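Local structure of hemolysin-like protein containing CBS domains (Oenococcus oeni, 3OCO) at residues E109-A113 and H114-M118; Y70-N73 and Y74-V77. The protein is of unknown function but carries a pair of CBS domains within a longer, probably membrane-bound protein that may bind flavin adenine dinucleotide. All coordinates share one frame; numbering follows the deposited sequence.

Contact 1. Residues E109-A113 and H114-M118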
loop_
_atom_site.group_PDB
_atom_site.type_symbol
_atom_site.label_atom_id
_atom_site.label_comp_id
_atom_site.label_asym_id
_atom_site.label_seq_id
_atom_site.Cartn_x
_atom_site.Cartn_y
_atom_site.Cartn_z
ATOM N N GLU A 109 -3.690 0.779 -16.658
ATOM C CA GLU A 109 -4.256 1.985 -17.250
ATOM C C GLU A 109 -5.773 2.049 -17.103
ATOM O O GLU A 109 -6.361 3.127 -17.074
ATOM C CB GLU A 109 -3.867 2.113 -18.727
ATOM C CG GLU A 109 -4.215 3.476 -19.334
ATOM C CD GLU A 109 -3.679 4.648 -18.504
ATOM O OE1 GLU A 109 -4.450 5.603 -18.251
ATOM O OE2 GLU A 109 -2.490 4.611 -18.102
ATOM N N GLU A 110 -6.408 0.890 -17.022
ATOM C CA GLU A 110 -7.831 0.859 -16.767
ATOM C C GLU A 110 -8.080 1.357 -15.343
ATOM O O GLU A 110 -8.916 2.230 -15.123
ATOM C CB GLU A 110 -8.375 -0.559 -16.962
ATOM C CG GLU A 110 -9.722 -0.616 -17.665
ATOM C CD GLU A 110 -9.678 0.015 -19.036
ATOM O OE1 GLU A 110 -10.693 0.614 -19.455
ATOM O OE2 GLU A 110 -8.622 -0.083 -19.686
HETATM N N MSE A 111 -7.342 0.803 -14.383
HETATM C CA MSE A 111 -7.377 1.278 -13.008
HETATM C C MSE A 111 -7.105 2.769 -12.895
HETATM O O MSE A 111 -7.588 3.425 -11.982
HETATM C CB MSE A 111 -6.349 0.535 -12.157
HETATM C CG MSE A 111 -6.679 -0.920 -11.963
HETATM SE SE MSE A 111 -5.130 -1.921 -11.382
HETATM C CE MSE A 111 -5.154 -1.545 -9.473
ATOM N N SER A 112 -6.317 3.310 -13.809
ATOM C CA SER A 112 -5.992 4.723 -13.722
ATOM C C SER A 112 -7.084 5.589 -14.344
ATOM O O SER A 112 -7.451 6.631 -13.796
ATOM C CB SER A 112 -4.639 5.010 -14.365
ATOM O OG SER A 112 -4.393 6.401 -14.381
ATOM N N ALA A 113 -7.606 5.159 -15.485
ATOM C CA ALA A 113 -8.607 5.953 -16.179
ATOM C C ALA A 113 -9.868 6.041 -15.330
ATOM O O ALA A 113 -10.543 7.072 -15.314
ATOM C CB ALA A 113 -8.907 5.365 -17.569
ATOM N N HIS A 114 -10.160 4.954 -14.614
ATOM C CA HIS A 114 -11.357 4.834 -13.778
ATOM C C HIS A 114 -11.086 5.291 -12.344
ATOM O O HIS A 114 -12.002 5.357 -11.522
ATOM C CB HIS A 114 -11.833 3.380 -13.742
ATOM C CG HIS A 114 -12.510 2.917 -14.994
ATOM N ND1 HIS A 114 -11.814 2.534 -16.122
ATOM C CD2 HIS A 114 -13.821 2.738 -15.287
ATOM C CE1 HIS A 114 -12.667 2.156 -17.058
ATOM N NE2 HIS A 114 -13.891 2.270 -16.575
ATOM N N ARG A 115 -9.818 5.574 -12.055
ATOM C CA ARG A 115 -9.370 6.035 -10.737
ATOM C C ARG A 115 -9.742 5.078 -9.618
ATOM O O ARG A 115 -10.320 5.478 -8.611
ATOM C CB ARG A 115 -9.900 7.439 -10.446
ATOM C CG ARG A 115 -9.497 8.442 -11.501
ATOM C CD ARG A 115 -10.105 9.809 -11.259
ATOM N NE ARG A 115 -9.620 10.779 -12.241
ATOM C CZ ARG A 115 -8.607 11.618 -12.036
ATOM N NH1 ARG A 115 -7.968 11.626 -10.871
ATOM N NH2 ARG A 115 -8.242 12.458 -12.997
ATOM N N VAL A 116 -9.415 3.806 -9.798
ATOM C CA VAL A 116 -9.643 2.819 -8.756
ATOM C C VAL A 116 -8.315 2.142 -8.430
ATOM O O VAL A 116 -7.434 2.064 -9.282
ATOM C CB VAL A 116 -10.706 1.765 -9.181
ATOM C CG1 VAL A 116 -12.031 2.442 -9.487
ATOM C CG2 VAL A 116 -10.234 0.971 -10.389
ATOM N N PRO A 117 -8.150 1.671 -7.186
ATOM C CA PRO A 117 -6.931 0.935 -6.854
ATOM C C PRO A 117 -7.187 -0.571 -6.920
ATOM O O PRO A 117 -6.341 -1.387 -6.555
ATOM C CB PRO A 117 -6.656 1.361 -5.406
ATOM C CG PRO A 117 -7.952 2.032 -4.912
ATOM C CD PRO A 117 -8.984 1.879 -5.995
HETATM N N MSE A 118 -8.370 -0.948 -7.393
HETATM C CA MSE A 118 -8.670 -2.361 -7.509
HETATM C C MSE A 118 -9.313 -2.724 -8.832
HETATM O O MSE A 118 -10.287 -2.112 -9.256
HETATM C CB MSE A 118 -9.528 -2.853 -6.348
HETATM C CG MSE A 118 -9.887 -4.331 -6.494
HETATM SE SE MSE A 118 -10.544 -5.145 -4.870
HETATM C CE MSE A 118 -12.448 -4.789 -5.018
#
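H114 meets E110 where the helix 104-113 ends. Two N-H groups of H114 share one acceptor, the carbonyl oxygen of E110. The backbone N of H114 bonds to E110 O at 3.0 Å. H114 ND1 reaches the same E110 O at 3.1 Å. It comes in tilted from the carbonyl plane of E110, while E110 O lies close to the plane of the imidazole. With CG beside the backbone N (chi1 -75°), the ring turns back to its own helix, and the second bond restrains its rotation. The E110 side chain runs alongside, with OE1 3.5 Å from H114 CE1 and the carboxylate and ring planes 50° apart.

Backbone bonds close the helix end. V116 N donates to M111 O at 2.9 Å, and R115 N makes a weak bond to S112 O.

One apolar pair adds to this, M111 CB and V116 CG2, 4.3 Å apart. Both residues also pack on V96 of the strand 96-99. Separately, the selenomethionine chain of M111 bends at chi3, and its CE methyl packs closely, 3.2 Å from P117 O.

R115 has positive phi and is the C-prime residue. The V116-M111 and R115-S112 backbone bonds form a Schellman motif, which ends this helix of the second CBS domain and turns the chain toward the strand 119-122.

Contact 2. Residues Y70-N73 and Y74-V77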
loop_
_atom_site.group_PDB
_atom_site.type_symbol
_atom_site.label_atom_id
_atom_site.label_comp_id
_atom_site.label_asym_id
_atom_site.label_seq_id
_atom_site.Cartn_x
_atom_site.Cartn_y
_atom_site.Cartn_z
ATOM N N TYR A 70 -15.027 -2.035 -3.344
ATOM C CA TYR A 70 -14.112 -2.395 -2.258
ATOM C C TYR A 70 -14.299 -1.528 -1.047
ATOM O O TYR A 70 -14.807 -0.405 -1.161
ATOM C CB TYR A 70 -12.650 -2.362 -2.700
ATOM C CG TYR A 70 -12.027 -0.981 -2.742
ATOM C CD1 TYR A 70 -11.184 -0.533 -1.718
ATOM C CD2 TYR A 70 -12.263 -0.131 -3.811
ATOM C CE1 TYR A 70 -10.605 0.740 -1.764
ATOM C CE2 TYR A 70 -11.694 1.130 -3.870
ATOM C CZ TYR A 70 -10.868 1.565 -2.847
ATOM O OH TYR A 70 -10.320 2.827 -2.938
ATOM N N ALA A 71 -13.901 -2.069 0.111
ATOM C CA ALA A 71 -13.816 -1.296 1.361
ATOM C C ALA A 71 -12.361 -1.059 1.819
ATOM O O ALA A 71 -11.542 -1.980 1.874
ATOM C CB ALA A 71 -14.617 -1.956 2.460
ATOM N N TYR A 72 -12.070 0.191 2.156
ATOM C CA TYR A 72 -10.722 0.660 2.466
ATOM C C TYR A 72 -10.481 0.669 3.987
ATOM O O TYR A 72 -11.284 1.220 4.736
ATOM C CB TYR A 72 -10.583 2.059 1.846
ATOM C CG TYR A 72 -9.244 2.774 1.976
ATOM C CD1 TYR A 72 -8.040 2.080 2.057
ATOM C CD2 TYR A 72 -9.199 4.159 1.952
ATOM C CE1 TYR A 72 -6.811 2.769 2.163
ATOM C CE2 TYR A 72 -8.005 4.849 2.034
ATOM C CZ TYR A 72 -6.815 4.158 2.145
ATOM O OH TYR A 72 -5.641 4.885 2.234
ATOM N N ASN A 73 -9.401 0.033 4.448
ATOM C CA ASN A 73 -9.117 -0.028 5.900
ATOM C C ASN A 73 -9.257 1.318 6.628
ATOM O O ASN A 73 -9.946 1.408 7.654
ATOM C CB ASN A 73 -7.781 -0.732 6.234
ATOM C CG ASN A 73 -6.530 -0.047 5.612
ATOM O OD1 ASN A 73 -6.599 1.001 4.963
ATOM N ND2 ASN A 73 -5.380 -0.663 5.826
ATOM N N TYR A 74 -8.636 2.362 6.078
ATOM C CA TYR A 74 -8.803 3.727 6.600
ATOM C C TYR A 74 -10.263 4.096 6.853
ATOM O O TYR A 74 -10.595 4.667 7.904
ATOM C CB TYR A 74 -8.206 4.748 5.639
ATOM C CG TYR A 74 -8.383 6.196 6.061
ATOM C CD1 TYR A 74 -7.620 6.747 7.081
ATOM C CD2 TYR A 74 -9.282 7.019 5.404
ATOM C CE1 TYR A 74 -7.772 8.073 7.445
ATOM C CE2 TYR A 74 -9.440 8.341 5.757
ATOM C CZ TYR A 74 -8.684 8.868 6.780
ATOM O OH TYR A 74 -8.847 10.197 7.125
ATOM N N ASP A 75 -11.123 3.776 5.886
ATOM C CA ASP A 75 -12.545 4.132 5.946
ATOM C C ASP A 75 -13.250 3.386 7.061
ATOM O O ASP A 75 -14.076 3.954 7.777
ATOM C CB ASP A 75 -13.239 3.810 4.614
ATOM C CG ASP A 75 -12.921 4.815 3.518
ATOM O OD1 ASP A 75 -12.603 5.983 3.841
ATOM O OD2 ASP A 75 -13.005 4.434 2.327
ATOM N N ILE A 76 -12.924 2.102 7.179
ATOM C CA ILE A 76 -13.388 1.245 8.265
ATOM C C ILE A 76 -12.974 1.764 9.658
ATOM O O ILE A 76 -13.834 1.950 10.545
ATOM C CB ILE A 76 -12.877 -0.214 8.068
ATOM C CG1 ILE A 76 -13.365 -0.763 6.721
ATOM C CG2 ILE A 76 -13.358 -1.131 9.185
ATOM C CD1 ILE A 76 -12.608 -1.989 6.218
ATOM N N VAL A 77 -11.675 1.999 9.886
ATOM C CA VAL A 77 -11.305 2.376 11.248
ATOM C C VAL A 77 -11.849 3.750 11.603
ATOM O O VAL A 77 -12.239 3.987 12.744
ATOM C CB VAL A 77 -9.766 2.228 11.598
ATOM C CG1 VAL A 77 -9.020 1.472 10.534
ATOM C CG2 VAL A 77 -9.120 3.578 11.922
HETATM O O HOH W 1 -14.046 2.156 1.700
#
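Y72 packs against Y74 and D75 at the turn from the strand 66-72 into the helix 73-83. Its side chain can be followed outward. At the root, Y72 CB lies 3.4 Å from D75 OD2. CG is anti to the backbone N (chi1 -178°), which sets the ring beside Y74 and D75. The same carboxylate oxygen sits at the ring edge, near the plane, 3.8 Å from Y72 CD2. The carboxylate stands almost square to the ring. Further out, Y72 CE2 is 3.6 Å from Y74 CB. Y74 CB sits over one face of the Y72 ring, 3.8 Å from its centroid, in a CH-pi contact. The Y74 ring itself is oblique to the Y72 ring, with planes 45° apart. At the tip, Y72 OH is hydrogen-bonded to Q52 of the second subunit. Y74 OH bonds to the L49 carbonyl oxygen of that subunit.

D75 is held from several directions. A water accepts from Y72 N and donates to D75 OD2, bridging strand and helix. OD2 also forms a salt bridge with R93, and OD1 with R78. These positive groups would tend to keep the carboxylate ionised.

The backbone starts the helix. I76 N donates to Y72 O at 3.1 Å, and D75 N adds a weak bond to the same oxygen. V77 N donates to N73 O at 2.9 Å. N73 folds its amide back (chi1 60°), and OD1 accepts from Y74 N at 2.7 Å. I76 points back to the strand, its CD1 near A71 CB, and packs on the helix 41-51.

Y72 occupies the N-cap position, where its carbonyl receives the first helical bonds. This is a strand-to-helix junction of the first CBS domain, set against the second subunit.

The two contacts lie in different CBS domains of one chain, with contact 2 in the first and contact 1 in the second. Their centres are about 18 Å apart. Contact 2 comes first in the chain and begins a helix; contact 1 ends one. They meet directly through the loop 114-118 and Y70 of the strand 66-72. R93 forms a backbone hydrogen bond with Y70 and a salt bridge with D75, both in contact 2. P117 CG packs 3.2 Å from Y70 OH, and M118 CE lies 3.4 Å from Y70 CB. Y70 thus joins the first domain's sheet to the loop that leaves the helix of the second.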